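Local atomic coordinates of multicopper oxidase (Pseudomonas thermotolerans, PDB entry 6VOW), a protein that probably oxidises phenolic and other aromatic substrates at a copper centre and passes their electrons to dioxygen, as laccases do. Residues C73-W78 and P310-A315; F163-S168 and E212-Q217; A241-L246 and E252-G257; P317-A322 and K398-D403. All blocks are in the same frame, centred on the assembly; numbering follows the deposited sequence.

Interaction 1. Residues C73-W78 and P310-A315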
loop_
_atom_site.group_PDB
_atom_site.type_symbol
_atom_site.label_atom_id
_atom_site.label_comp_id
_atom_site.label_asym_id
_atom_site.label_seq_id
_atom_site.Cartn_x
_atom_site.Cartn_y
_atom_site.Cartn_z
ATOM N N CYS A 73 -12.349 -9.699 -1.536
ATOM C CA CYS A 73 -13.710 -9.374 -1.218
ATOM C C CYS A 73 -14.363 -8.777 -2.462
ATOM O O CYS A 73 -13.777 -8.764 -3.569
ATOM C CB CYS A 73 -13.793 -8.394 -0.048
ATOM S SG CYS A 73 -15.455 -8.338 0.857
ATOM N N ARG A 74 -15.614 -8.346 -2.336
ATOM C CA ARG A 74 -16.365 -7.829 -3.486
ATOM C C ARG A 74 -16.924 -6.618 -2.931
ATOM O O ARG A 74 -17.231 -6.619 -1.724
ATOM C CB ARG A 74 -17.463 -8.852 -3.878
ATOM C CG ARG A 74 -18.661 -8.362 -4.681
ATOM C CD ARG A 74 -18.520 -8.740 -6.127
ATOM N NE ARG A 74 -18.212 -10.162 -6.255
ATOM C CZ ARG A 74 -17.642 -10.721 -7.322
ATOM N NH1 ARG A 74 -17.280 -9.991 -8.378
ATOM N NH2 ARG A 74 -17.405 -12.026 -7.336
ATOM N N GLN A 75 -16.965 -5.565 -3.743
ATOM C CA GLN A 75 -17.428 -4.279 -3.311
ATOM C C GLN A 75 -18.855 -4.335 -2.860
ATOM O O GLN A 75 -19.680 -4.847 -3.581
ATOM C CB GLN A 75 -17.317 -3.316 -4.490
ATOM C CG GLN A 75 -17.731 -1.891 -4.230
ATOM C CD GLN A 75 -17.530 -1.071 -5.456
ATOM O OE1 GLN A 75 -17.552 -1.594 -6.562
ATOM N NE2 GLN A 75 -17.312 0.215 -5.279
ATOM N N GLY A 76 -19.125 -3.785 -1.679
ATOM C CA GLY A 76 -20.466 -3.784 -1.071
ATOM C C GLY A 76 -20.598 -4.920 -0.085
ATOM O O GLY A 76 -21.457 -4.913 0.749
ATOM N N ASP A 77 -19.703 -5.883 -0.138
ATOM C CA ASP A 77 -19.813 -7.022 0.767
ATOM C C ASP A 77 -18.993 -6.851 2.047
ATOM O O ASP A 77 -18.233 -5.877 2.183
ATOM C CB ASP A 77 -19.375 -8.287 0.054
ATOM C CG ASP A 77 -20.194 -8.598 -1.157
ATOM O OD1 ASP A 77 -21.229 -7.942 -1.388
ATOM O OD2 ASP A 77 -19.796 -9.568 -1.819
ATOM N N TRP A 78 -19.202 -7.778 2.991
ATOM C CA TRP A 78 -18.508 -7.832 4.306
ATOM C C TRP A 78 -17.350 -8.691 4.160
ATOM O O TRP A 78 -17.458 -9.761 3.548
ATOM C CB TRP A 78 -19.344 -8.402 5.460
ATOM C CG TRP A 78 -20.431 -7.515 5.942
ATOM C CD1 TRP A 78 -21.690 -7.521 5.490
ATOM C CD2 TRP A 78 -20.391 -6.533 6.964
ATOM N NE1 TRP A 78 -22.432 -6.577 6.104
ATOM C CE2 TRP A 78 -21.671 -5.971 7.047
ATOM C CE3 TRP A 78 -19.403 -6.053 7.813
ATOM C CZ2 TRP A 78 -21.986 -4.956 7.942
ATOM C CZ3 TRP A 78 -19.709 -5.078 8.679
ATOM C CH2 TRP A 78 -20.983 -4.527 8.753
ATOM N N PRO A 310 -15.494 2.268 -12.767
ATOM C CA PRO A 310 -16.362 3.216 -12.069
ATOM C C PRO A 310 -15.750 3.733 -10.766
ATOM O O PRO A 310 -15.144 2.991 -9.980
ATOM C CB PRO A 310 -17.580 2.407 -11.749
ATOM C CG PRO A 310 -17.247 0.948 -12.052
ATOM C CD PRO A 310 -16.061 0.887 -12.869
ATOM N N ALA A 311 -15.930 5.022 -10.530
ATOM C CA ALA A 311 -15.420 5.647 -9.326
ATOM C C ALA A 311 -15.953 4.909 -8.107
ATOM O O ALA A 311 -17.087 4.542 -8.026
ATOM C CB ALA A 311 -15.806 7.115 -9.283
ATOM N N ASN A 312 -15.085 4.642 -7.164
ATOM C CA ASN A 312 -15.529 4.317 -5.794
ATOM C C ASN A 312 -16.375 5.439 -5.132
ATOM O O ASN A 312 -16.213 6.602 -5.495
ATOM C CB ASN A 312 -14.280 3.968 -5.043
ATOM C CG ASN A 312 -13.786 2.651 -5.493
ATOM O OD1 ASN A 312 -14.598 1.781 -5.752
ATOM N ND2 ASN A 312 -12.492 2.494 -5.669
ATOM N N PRO A 313 -17.287 5.088 -4.211
ATOM C CA PRO A 313 -18.163 6.035 -3.547
ATOM C C PRO A 313 -17.467 6.847 -2.436
ATOM O O PRO A 313 -17.772 6.687 -1.251
ATOM C CB PRO A 313 -19.255 5.123 -2.925
ATOM C CG PRO A 313 -18.501 3.882 -2.595
ATOM C CD PRO A 313 -17.618 3.685 -3.798
ATOM N N VAL A 314 -16.575 7.734 -2.841
ATOM C CA VAL A 314 -15.794 8.551 -1.936
ATOM C C VAL A 314 -16.408 9.936 -1.942
ATOM O O VAL A 314 -16.920 10.408 -2.917
ATOM C CB VAL A 314 -14.363 8.643 -2.435
ATOM C CG1 VAL A 314 -13.464 9.179 -1.349
ATOM C CG2 VAL A 314 -13.860 7.314 -2.912
ATOM N N ALA A 315 -16.331 10.598 -0.811
ATOM C CA ALA A 315 -16.989 11.872 -0.629
ATOM C C ALA A 315 -16.194 12.965 -1.362
ATOM O O ALA A 315 -15.062 13.235 -1.022
ATOM C CB ALA A 315 -17.125 12.154 0.883
#

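Interaction 2. Residues F163-S168 and E212-Q217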
loop_
_atom_site.group_PDB
_atom_site.type_symbol
_atom_site.label_atom_id
_atom_site.label_comp_id
_atom_site.label_asym_id
_atom_site.label_seq_id
_atom_site.Cartn_x
_atom_site.Cartn_y
_atom_site.Cartn_z
ATOM N N PHE A 163 -12.347 -6.583 -17.593
ATOM C CA PHE A 163 -11.091 -7.349 -17.685
ATOM C C PHE A 163 -11.314 -8.823 -17.712
ATOM O O PHE A 163 -11.947 -9.376 -16.843
ATOM C CB PHE A 163 -10.112 -6.985 -16.587
ATOM C CG PHE A 163 -9.502 -5.634 -16.746
ATOM C CD1 PHE A 163 -8.452 -5.426 -17.601
ATOM C CD2 PHE A 163 -9.978 -4.546 -16.001
ATOM C CE1 PHE A 163 -7.890 -4.185 -17.751
ATOM C CE2 PHE A 163 -9.377 -3.332 -16.152
ATOM C CZ PHE A 163 -8.289 -3.180 -17.004
ATOM N N ARG A 164 -10.692 -9.461 -18.690
ATOM C CA ARG A 164 -10.759 -10.916 -18.849
ATOM C C ARG A 164 -9.712 -11.636 -18.001
ATOM O O ARG A 164 -9.839 -12.809 -17.735
ATOM C CB ARG A 164 -10.602 -11.328 -20.342
ATOM C CG ARG A 164 -11.380 -10.458 -21.293
ATOM C CD ARG A 164 -12.073 -11.231 -22.404
ATOM N NE ARG A 164 -13.466 -10.779 -22.525
ATOM C CZ ARG A 164 -14.528 -11.283 -21.869
ATOM N NH1 ARG A 164 -14.409 -12.327 -21.029
ATOM N NH2 ARG A 164 -15.734 -10.732 -22.065
ATOM N N HIS A 165 -8.645 -10.966 -17.642
ATOM C CA HIS A 165 -7.488 -11.593 -17.021
ATOM C C HIS A 165 -6.932 -10.564 -16.084
ATOM O O HIS A 165 -7.044 -9.361 -16.311
ATOM C CB HIS A 165 -6.400 -11.946 -18.032
ATOM C CG HIS A 165 -6.891 -12.873 -19.068
ATOM N ND1 HIS A 165 -6.913 -14.245 -18.898
ATOM C CD2 HIS A 165 -7.558 -12.612 -20.211
ATOM C CE1 HIS A 165 -7.464 -14.792 -19.968
ATOM N NE2 HIS A 165 -7.880 -13.824 -20.772
ATOM N N GLU A 166 -6.360 -11.078 -15.027
ATOM C CA GLU A 166 -5.695 -10.247 -14.033
ATOM C C GLU A 166 -4.608 -11.032 -13.454
ATOM O O GLU A 166 -4.631 -12.234 -13.525
ATOM C CB GLU A 166 -6.670 -9.747 -12.944
ATOM C CG GLU A 166 -7.257 -10.791 -12.019
ATOM C CD GLU A 166 -7.763 -10.188 -10.725
ATOM O OE1 GLU A 166 -8.820 -9.505 -10.734
ATOM O OE2 GLU A 166 -7.038 -10.373 -9.729
ATOM N N LEU A 167 -3.662 -10.332 -12.870
ATOM C CA LEU A 167 -2.522 -10.938 -12.250
ATOM C C LEU A 167 -2.111 -10.020 -11.114
ATOM O O LEU A 167 -1.977 -8.822 -11.321
ATOM C CB LEU A 167 -1.395 -10.953 -13.259
ATOM C CG LEU A 167 -0.165 -11.706 -12.856
ATOM C CD1 LEU A 167 -0.482 -13.193 -12.643
ATOM C CD2 LEU A 167 0.837 -11.529 -13.968
ATOM N N SER A 168 -1.922 -10.595 -9.948
ATOM C CA SER A 168 -1.454 -9.876 -8.796
ATOM C C SER A 168 0.067 -9.966 -8.665
ATOM O O SER A 168 0.634 -11.066 -8.709
ATOM C CB SER A 168 -2.063 -10.443 -7.524
ATOM O OG SER A 168 -3.455 -10.210 -7.508
ATOM N N GLU A 212 3.617 -15.872 -16.939
ATOM C CA GLU A 212 2.965 -16.156 -18.197
ATOM C C GLU A 212 1.629 -15.408 -18.279
ATOM O O GLU A 212 0.867 -15.335 -17.300
ATOM C CB GLU A 212 2.844 -17.688 -18.428
ATOM C CG GLU A 212 4.197 -18.336 -18.830
ATOM C CD GLU A 212 4.153 -19.854 -19.107
ATOM O OE1 GLU A 212 3.050 -20.398 -19.349
ATOM O OE2 GLU A 212 5.232 -20.518 -19.108
ATOM N N LEU A 213 1.383 -14.809 -19.445
ATOM C CA LEU A 213 0.167 -14.089 -19.768
ATOM C C LEU A 213 -0.292 -14.479 -21.207
ATOM O O LEU A 213 0.569 -14.691 -22.074
ATOM C CB LEU A 213 0.439 -12.579 -19.721
ATOM C CG LEU A 213 0.819 -11.924 -18.427
ATOM C CD1 LEU A 213 1.185 -10.508 -18.695
ATOM C CD2 LEU A 213 -0.362 -11.968 -17.455
ATOM N N PRO A 214 -1.631 -14.528 -21.473
ATOM C CA PRO A 214 -2.146 -14.898 -22.808
ATOM C C PRO A 214 -2.019 -13.821 -23.893
ATOM O O PRO A 214 -2.431 -12.661 -23.671
ATOM C CB PRO A 214 -3.619 -15.202 -22.550
ATOM C CG PRO A 214 -3.976 -14.483 -21.321
ATOM C CD PRO A 214 -2.724 -14.339 -20.499
ATOM N N ALA A 215 -1.480 -14.220 -25.054
ATOM C CA ALA A 215 -1.179 -13.270 -26.143
ATOM C C ALA A 215 -2.390 -12.552 -26.671
ATOM O O ALA A 215 -3.447 -13.073 -26.707
ATOM C CB ALA A 215 -0.495 -13.954 -27.301
ATOM N N GLY A 216 -2.209 -11.324 -27.075
ATOM C CA GLY A 216 -3.243 -10.587 -27.633
ATOM C C GLY A 216 -4.158 -10.045 -26.566
ATOM O O GLY A 216 -4.838 -9.057 -26.828
ATOM N N GLN A 217 -4.163 -10.600 -25.355
ATOM C CA GLN A 217 -5.251 -10.248 -24.409
ATOM C C GLN A 217 -4.909 -8.947 -23.632
ATOM O O GLN A 217 -3.724 -8.585 -23.536
ATOM C CB GLN A 217 -5.493 -11.462 -23.510
ATOM C CG GLN A 217 -6.942 -11.729 -23.124
ATOM C CD GLN A 217 -7.676 -12.633 -24.035
ATOM O OE1 GLN A 217 -8.311 -13.617 -23.605
ATOM N NE2 GLN A 217 -7.613 -12.324 -25.302
#

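Interaction 3. Residues A241-L246 and E252-G257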
loop_
_atom_site.group_PDB
_atom_site.type_symbol
_atom_site.label_atom_id
_atom_site.label_comp_id
_atom_site.label_asym_id
_atom_site.label_seq_id
_atom_site.Cartn_x
_atom_site.Cartn_y
_atom_site.Cartn_z
ATOM N N ALA A 241 0.835 -0.087 -22.162
ATOM C CA ALA A 241 0.371 -0.252 -20.791
ATOM C C ALA A 241 -0.368 1.006 -20.365
ATOM O O ALA A 241 0.037 2.121 -20.688
ATOM C CB ALA A 241 1.544 -0.604 -19.860
ATOM N N ARG A 242 -1.512 0.806 -19.735
ATOM C CA ARG A 242 -2.359 1.917 -19.315
ATOM C C ARG A 242 -2.686 1.818 -17.859
ATOM O O ARG A 242 -3.008 0.803 -17.360
ATOM C CB ARG A 242 -3.652 1.906 -20.118
ATOM C CG ARG A 242 -3.397 2.319 -21.532
ATOM C CD ARG A 242 -4.610 2.111 -22.391
ATOM N NE ARG A 242 -4.574 3.035 -23.505
ATOM C CZ ARG A 242 -5.386 4.098 -23.683
ATOM N NH1 ARG A 242 -6.362 4.416 -22.808
ATOM N NH2 ARG A 242 -5.222 4.873 -24.765
ATOM N N LEU A 243 -2.579 2.920 -17.167
ATOM C CA LEU A 243 -2.956 2.995 -15.823
ATOM C C LEU A 243 -4.478 3.110 -15.775
ATOM O O LEU A 243 -5.042 3.889 -16.494
ATOM C CB LEU A 243 -2.277 4.184 -15.212
ATOM C CG LEU A 243 -0.747 4.010 -15.132
ATOM C CD1 LEU A 243 -0.124 5.318 -14.672
ATOM C CD2 LEU A 243 -0.395 2.905 -14.164
ATOM N N TYR A 244 -5.104 2.293 -14.944
ATOM C CA TYR A 244 -6.564 2.365 -14.738
ATOM C C TYR A 244 -6.979 2.743 -13.356
ATOM O O TYR A 244 -8.154 3.157 -13.130
ATOM C CB TYR A 244 -7.197 1.043 -15.038
ATOM C CG TYR A 244 -7.600 0.864 -16.480
ATOM C CD1 TYR A 244 -6.655 0.913 -17.481
ATOM C CD2 TYR A 244 -8.909 0.729 -16.831
ATOM C CE1 TYR A 244 -7.010 0.756 -18.818
ATOM C CE2 TYR A 244 -9.302 0.578 -18.133
ATOM C CZ TYR A 244 -8.357 0.567 -19.115
ATOM O OH TYR A 244 -8.785 0.407 -20.351
ATOM N N ALA A 245 -6.081 2.536 -12.409
ATOM C CA ALA A 245 -6.331 2.936 -11.036
ATOM C C ALA A 245 -5.073 3.058 -10.235
ATOM O O ALA A 245 -4.126 2.286 -10.424
ATOM C CB ALA A 245 -7.192 1.908 -10.346
ATOM N N LEU A 246 -5.137 3.957 -9.264
ATOM C CA LEU A 246 -3.998 4.238 -8.337
ATOM C C LEU A 246 -4.451 4.205 -6.888
ATOM O O LEU A 246 -5.417 4.960 -6.472
ATOM C CB LEU A 246 -3.395 5.583 -8.628
ATOM C CG LEU A 246 -3.229 6.032 -10.052
ATOM C CD1 LEU A 246 -2.829 7.536 -10.093
ATOM C CD2 LEU A 246 -2.239 5.125 -10.762
ATOM N N GLU A 252 -9.329 8.127 -15.029
ATOM C CA GLU A 252 -9.391 8.119 -16.483
ATOM C C GLU A 252 -8.139 7.378 -16.957
ATOM O O GLU A 252 -7.003 7.792 -16.661
ATOM C CB GLU A 252 -9.444 9.528 -17.089
ATOM C CG GLU A 252 -9.544 9.566 -18.620
ATOM C CD GLU A 252 -10.813 8.885 -19.137
ATOM O OE1 GLU A 252 -11.900 8.957 -18.496
ATOM O OE2 GLU A 252 -10.712 8.234 -20.195
ATOM N N PRO A 253 -8.330 6.252 -17.668
ATOM C CA PRO A 253 -7.159 5.547 -18.116
ATOM C C PRO A 253 -6.216 6.408 -18.949
ATOM O O PRO A 253 -6.690 7.194 -19.738
ATOM C CB PRO A 253 -7.717 4.365 -18.913
ATOM C CG PRO A 253 -9.087 4.239 -18.465
ATOM C CD PRO A 253 -9.566 5.558 -18.032
ATOM N N ARG A 254 -4.913 6.166 -18.785
ATOM C CA ARG A 254 -3.773 7.002 -19.258
ATOM C C ARG A 254 -2.653 6.006 -19.536
ATOM O O ARG A 254 -2.486 5.030 -18.719
ATOM C CB ARG A 254 -3.324 7.820 -18.054
ATOM C CG ARG A 254 -2.836 9.188 -18.290
ATOM C CD ARG A 254 -2.690 9.934 -16.936
ATOM N NE ARG A 254 -1.799 9.403 -15.861
ATOM C CZ ARG A 254 -2.012 9.631 -14.541
ATOM N NH1 ARG A 254 -3.082 10.311 -14.091
ATOM N NH2 ARG A 254 -1.174 9.180 -13.626
ATOM N N PRO A 255 -1.866 6.208 -20.626
ATOM C CA PRO A 255 -0.675 5.341 -20.815
ATOM C C PRO A 255 0.244 5.425 -19.632
ATOM O O PRO A 255 0.335 6.487 -18.990
ATOM C CB PRO A 255 0.052 5.936 -22.066
ATOM C CG PRO A 255 -1.044 6.667 -22.809
ATOM C CD PRO A 255 -2.031 7.170 -21.746
ATOM N N LEU A 256 0.901 4.312 -19.339
ATOM C CA LEU A 256 1.980 4.275 -18.396
ATOM C C LEU A 256 2.957 5.401 -18.711
ATOM O O LEU A 256 3.223 6.218 -17.855
ATOM C CB LEU A 256 2.719 2.964 -18.446
ATOM C CG LEU A 256 3.844 2.896 -17.437
ATOM C CD1 LEU A 256 3.463 3.046 -15.966
ATOM C CD2 LEU A 256 4.426 1.535 -17.631
ATOM N N GLY A 257 3.416 5.469 -19.952
ATOM C CA GLY A 257 4.561 6.280 -20.311
ATOM C C GLY A 257 5.841 5.658 -19.729
ATOM O O GLY A 257 5.970 4.420 -19.553
#

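Interaction 4. Residues P317-A322 and K398-D403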
loop_
_atom_site.group_PDB
_atom_site.type_symbol
_atom_site.label_atom_id
_atom_site.label_comp_id
_atom_site.label_asym_id
_atom_site.label_seq_id
_atom_site.Cartn_x
_atom_site.Cartn_y
_atom_site.Cartn_z
ATOM N N PRO A 317 -14.484 16.043 -2.198
ATOM C CA PRO A 317 -14.225 17.279 -1.493
ATOM C C PRO A 317 -14.729 18.405 -2.400
ATOM O O PRO A 317 -14.649 18.292 -3.640
ATOM C CB PRO A 317 -12.710 17.256 -1.256
ATOM C CG PRO A 317 -12.360 15.826 -1.407
ATOM C CD PRO A 317 -13.249 15.343 -2.514
ATOM N N ASP A 318 -15.333 19.407 -1.742
ATOM C CA ASP A 318 -15.904 20.667 -2.260
ATOM C C ASP A 318 -14.848 21.765 -1.878
ATOM O O ASP A 318 -14.819 22.244 -0.735
ATOM C CB ASP A 318 -17.344 20.916 -1.618
ATOM C CG ASP A 318 -17.815 22.379 -1.725
ATOM O OD1 ASP A 318 -17.042 23.216 -2.236
ATOM O OD2 ASP A 318 -18.973 22.709 -1.306
ATOM N N LEU A 319 -13.998 22.130 -2.838
ATOM C CA LEU A 319 -12.906 23.089 -2.596
ATOM C C LEU A 319 -13.363 24.438 -2.097
ATOM O O LEU A 319 -12.703 25.013 -1.242
ATOM C CB LEU A 319 -12.007 23.270 -3.825
ATOM C CG LEU A 319 -11.328 21.984 -4.327
ATOM C CD1 LEU A 319 -10.073 22.318 -5.128
ATOM C CD2 LEU A 319 -10.981 21.023 -3.191
ATOM N N SER A 320 -14.484 24.946 -2.613
ATOM C CA SER A 320 -14.946 26.263 -2.218
ATOM C C SER A 320 -15.301 26.293 -0.719
ATOM O O SER A 320 -15.184 27.349 -0.084
ATOM C CB SER A 320 -16.128 26.699 -3.093
ATOM O OG SER A 320 -17.040 25.622 -3.307
ATOM N N ILE A 321 -15.714 25.167 -0.131
ATOM C CA ILE A 321 -16.029 25.186 1.311
ATOM C C ILE A 321 -14.865 24.686 2.230
ATOM O O ILE A 321 -14.900 24.835 3.475
ATOM C CB ILE A 321 -17.420 24.547 1.575
ATOM C CG1 ILE A 321 -18.306 25.557 2.323
ATOM C CG2 ILE A 321 -17.336 23.167 2.241
ATOM C CD1 ILE A 321 -17.751 26.115 3.631
ATOM N N ALA A 322 -13.803 24.159 1.621
ATOM C CA ALA A 322 -12.721 23.567 2.419
ATOM C C ALA A 322 -11.837 24.581 3.180
ATOM O O ALA A 322 -11.710 25.750 2.842
ATOM C CB ALA A 322 -11.877 22.614 1.588
ATOM N N LYS A 398 -8.095 13.402 -2.103
ATOM C CA LYS A 398 -7.956 13.721 -3.514
ATOM C C LYS A 398 -6.779 14.638 -3.686
ATOM O O LYS A 398 -6.694 15.674 -3.043
ATOM C CB LYS A 398 -9.217 14.465 -3.997
ATOM C CG LYS A 398 -9.272 14.666 -5.493
ATOM C CD LYS A 398 -10.577 15.201 -5.961
ATOM C CE LYS A 398 -10.824 14.772 -7.392
ATOM N NZ LYS A 398 -12.162 15.309 -7.809
ATOM N N VAL A 399 -5.873 14.277 -4.553
ATOM C CA VAL A 399 -4.647 15.032 -4.787
ATOM C C VAL A 399 -4.962 16.148 -5.726
ATOM O O VAL A 399 -5.464 15.924 -6.855
ATOM C CB VAL A 399 -3.602 14.142 -5.451
ATOM C CG1 VAL A 399 -2.281 14.883 -5.637
ATOM C CG2 VAL A 399 -3.388 12.920 -4.602
ATOM N N LEU A 400 -4.668 17.365 -5.285
ATOM C CA LEU A 400 -5.151 18.489 -6.060
ATOM C C LEU A 400 -4.042 18.939 -7.006
ATOM O O LEU A 400 -4.162 18.836 -8.271
ATOM C CB LEU A 400 -5.584 19.607 -5.132
ATOM C CG LEU A 400 -7.001 19.807 -4.707
ATOM C CD1 LEU A 400 -7.639 18.487 -4.316
ATOM C CD2 LEU A 400 -7.057 20.836 -3.598
ATOM N N SER A 401 -2.958 19.390 -6.368
ATOM C CA SER A 401 -1.842 20.078 -7.049
ATOM C C SER A 401 -0.517 19.765 -6.371
ATOM O O SER A 401 -0.478 19.258 -5.227
ATOM C CB SER A 401 -2.071 21.600 -7.044
ATOM O OG SER A 401 -2.333 22.089 -5.740
ATOM N N SER A 402 0.561 20.077 -7.090
ATOM C CA SER A 402 1.903 20.041 -6.479
ATOM C C SER A 402 2.749 21.213 -6.911
ATOM O O SER A 402 2.455 21.821 -7.911
ATOM C CB SER A 402 2.590 18.747 -6.806
ATOM O OG SER A 402 3.849 18.744 -6.213
ATOM N N ASP A 403 3.765 21.550 -6.126
ATOM C CA ASP A 403 4.878 22.427 -6.561
ATOM C C ASP A 403 5.508 21.930 -7.835
ATOM O O ASP A 403 5.834 22.692 -8.734
ATOM C CB ASP A 403 6.039 22.329 -5.565
ATOM C CG ASP A 403 6.022 23.379 -4.494
ATOM O OD1 ASP A 403 5.408 24.458 -4.719
ATOM O OD2 ASP A 403 6.682 23.109 -3.434
#

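Interaction 1. Residues C73-W78 and P310-A315
Gln75 and Asn312 meet amide against amide, and Gln75 does most of the reaching. It is the second residue of a type II beta turn, Arg74 to Asp77, which is closed by a 3.0 Å bond from Asp77 N to Arg74 O; Gly76 takes the third place with the positive phi that this turn favours. From CB the chain runs straight, with CG opposite the backbone N (chi1 -179°) and CD continuing the line (chi2 178°), so that CB and CG serve as a spacer that delivers the amide to 310-315. Gln75 CD arrives 4.1 Å from Asn312 OD1. The terminal Gln75 NE2 comes closer, 3.2 Å from Asn312 OD1, and also lies 3.8 Å from Pro313 CD, which approaches from the opposite direction. The two amide planes are turned 80° apart, almost perpendicular. The firm bonds of these groups run to the main chain of nearby residues: Gln75 NE2 donates to Glu128 O, Gln75 OE1 accepts from Arg158 N, and Asn312 ND2 donates to Ala130 O. Pro313 itself is the centre of an inverse gamma turn. The chemistry implies that this buried meeting point is held by two amides, each tied to main-chain groups. A glutamine on a turn of the first cupredoxin-like domain and an asparagine on the long linker before strand 323-329 are thus brought together through the backbone at 128-130.

Interaction 2. Residues F163-S168 and E212-Q217
In the beta sandwich of the middle, cupredoxin-like domain, this contact joins the start of strand 165-174, in one sheet, to the end of strand 210-214, at the edge of the other. Between strands 210-214 and 218-225 the chain reverses through a type II beta turn, Pro214 to Gln217, and His165 packs against both ends of that turn. Pro214 CG sits over the middle of the imidazole face in a CH-pi contact, 3.8 Å from the centroid of the His165 ring and 11° off its normal. At the ring edge His165 NE2 donates to Gln217 OE1 (2.9 Å), which it meets on a lone pair in the carbonyl plane, although the oxygen is tilted from the plane of the imidazole. Because the Gln217 chain bends at chi2 (91°), its CG also lies beside the ring while its amide turns to accept. An alanine in place of His165 would probably leave Gln217 OE1 without this donor and open a gap against the Pro214 ring. Further along, Leu167 on the same strand points into the sandwich, where it meets the side chain of Leu213, itself packed on Leu293 of the neighbouring strand 288-296; the touching atoms are Leu167 CD2 and Leu213 CD2, 3.7 Å apart.

Interaction 3. Residues A241-L246 and E252-G257
Ala241 O is approached by two groups of the facing segment: Leu256 N makes a nearly straight bond of 2.7 Å (173° at the hydrogen), coming from above the carbonyl plane, and Pro255 CA adds a CA-H...O contact at 3.3 Å. Two residues on, Leu243 and Arg254 exchange backbone bonds as an antiparallel hydrogen-bonded pair, with Leu243 N to Arg254 O at 2.6 Å and the return bond from Arg254 N to Leu243 O at 3.2 Å. Arg242 and Pro255 form the non-hydrogen-bonded pair between them. These are the arms of a beta hairpin, strands 240-246 and 249-255, that finishes one side of the six-stranded sheet in the middle cupredoxin-like domain. Strand 249-255 is outermost there, and Pro253 and Pro255 have no N-H to offer a further strand. Pro253 instead lies over the Tyr244 ring, its CG 3.7 Å from the ring centroid and close to the normal, a CH-pi contact, while Tyr244 OH bonds to Pro306 O in the loop after strand 288-296 and Phe163 meets the ring edge-to-face. With an alanine at Tyr244, Pro253 would probably lose the face it rests on and Pro306 O its hydroxyl donor. On the sheet face that bears Leu243 and Arg254, the arginine chain bends at chi3 (59°) and brings Arg254 NH2 within 4.1 Å of Leu243 CD1 and 4.2 Å of Leu246 CD1. Leu243 CD2 faces Leu256 CD1 across the hairpin, and Ala241 CB meets Leu256 CB.

Interaction 4. Residues P317-A322 and K398-D403
Leu319 and Leu400 reach toward each other tip to tip, branch against branch. Leu319 CD1 comes 3.7 Å from Leu400 CD2 and Leu319 CD2 follows at 3.9 Å, so the one methyl of Leu400 is met by both branches of its partner. With CG opposite the carbonyl carbon (chi1 -59°), Leu319 sends its methyls away from its own loop and onto the strand. The second meeting is looser: Pro317 CG stands 4.3 Å from Lys398 CB, at the root of a lysine whose chain extends through every torsion to carry NZ to a salt bridge with Glu316, just before the loop segment. Ala426 of the adjoining strand packs against Pro317, Leu319 and Leu400, tying the two meetings together. The loop that presents Leu319 is braced from within. Asp318 OD1 accepts from Ser320 OG at 2.6 Å on its syn lone pair and from Ile321 N at 3.2 Å from above the carboxylate plane, the latter bond making an Asx motif. Two bonds on one oxygen thus probably help to fix the turn from which the leucine projects. No hydrogen bond crosses between 317-322 and 398-403; apolar side chains do the joining. On the strand side, Leu400 and Ser401 both stand opposite Arg424, the hallmark of a classic beta bulge, here in strand 397-402 within a sheet of the last cupredoxin-like domain.

Overall arrangement
The four contacts spread over the three cupredoxin-like domains expected of a laccase. Interactions 2 and 3 are nested in the loop that interaction 1 closes, and interaction 4 follows, its first segment adjoining 310-315 in sequence. Interactions 2 and 3 both reach the six-stranded sheet of the middle domain; their centres are about 16 Å apart, and they touch where Phe163 CZ lies 4.0 Å from Tyr244 CD2. Interaction 1 lies about 20 Å from interaction 3 and about 22 Å from interaction 4, centre to centre, while the centres of interactions 2 and 4 are about 36 Å apart. The linker after strand 288-296 thus leaves the middle domain, meets a turn of the first and goes on to the sheet of the last.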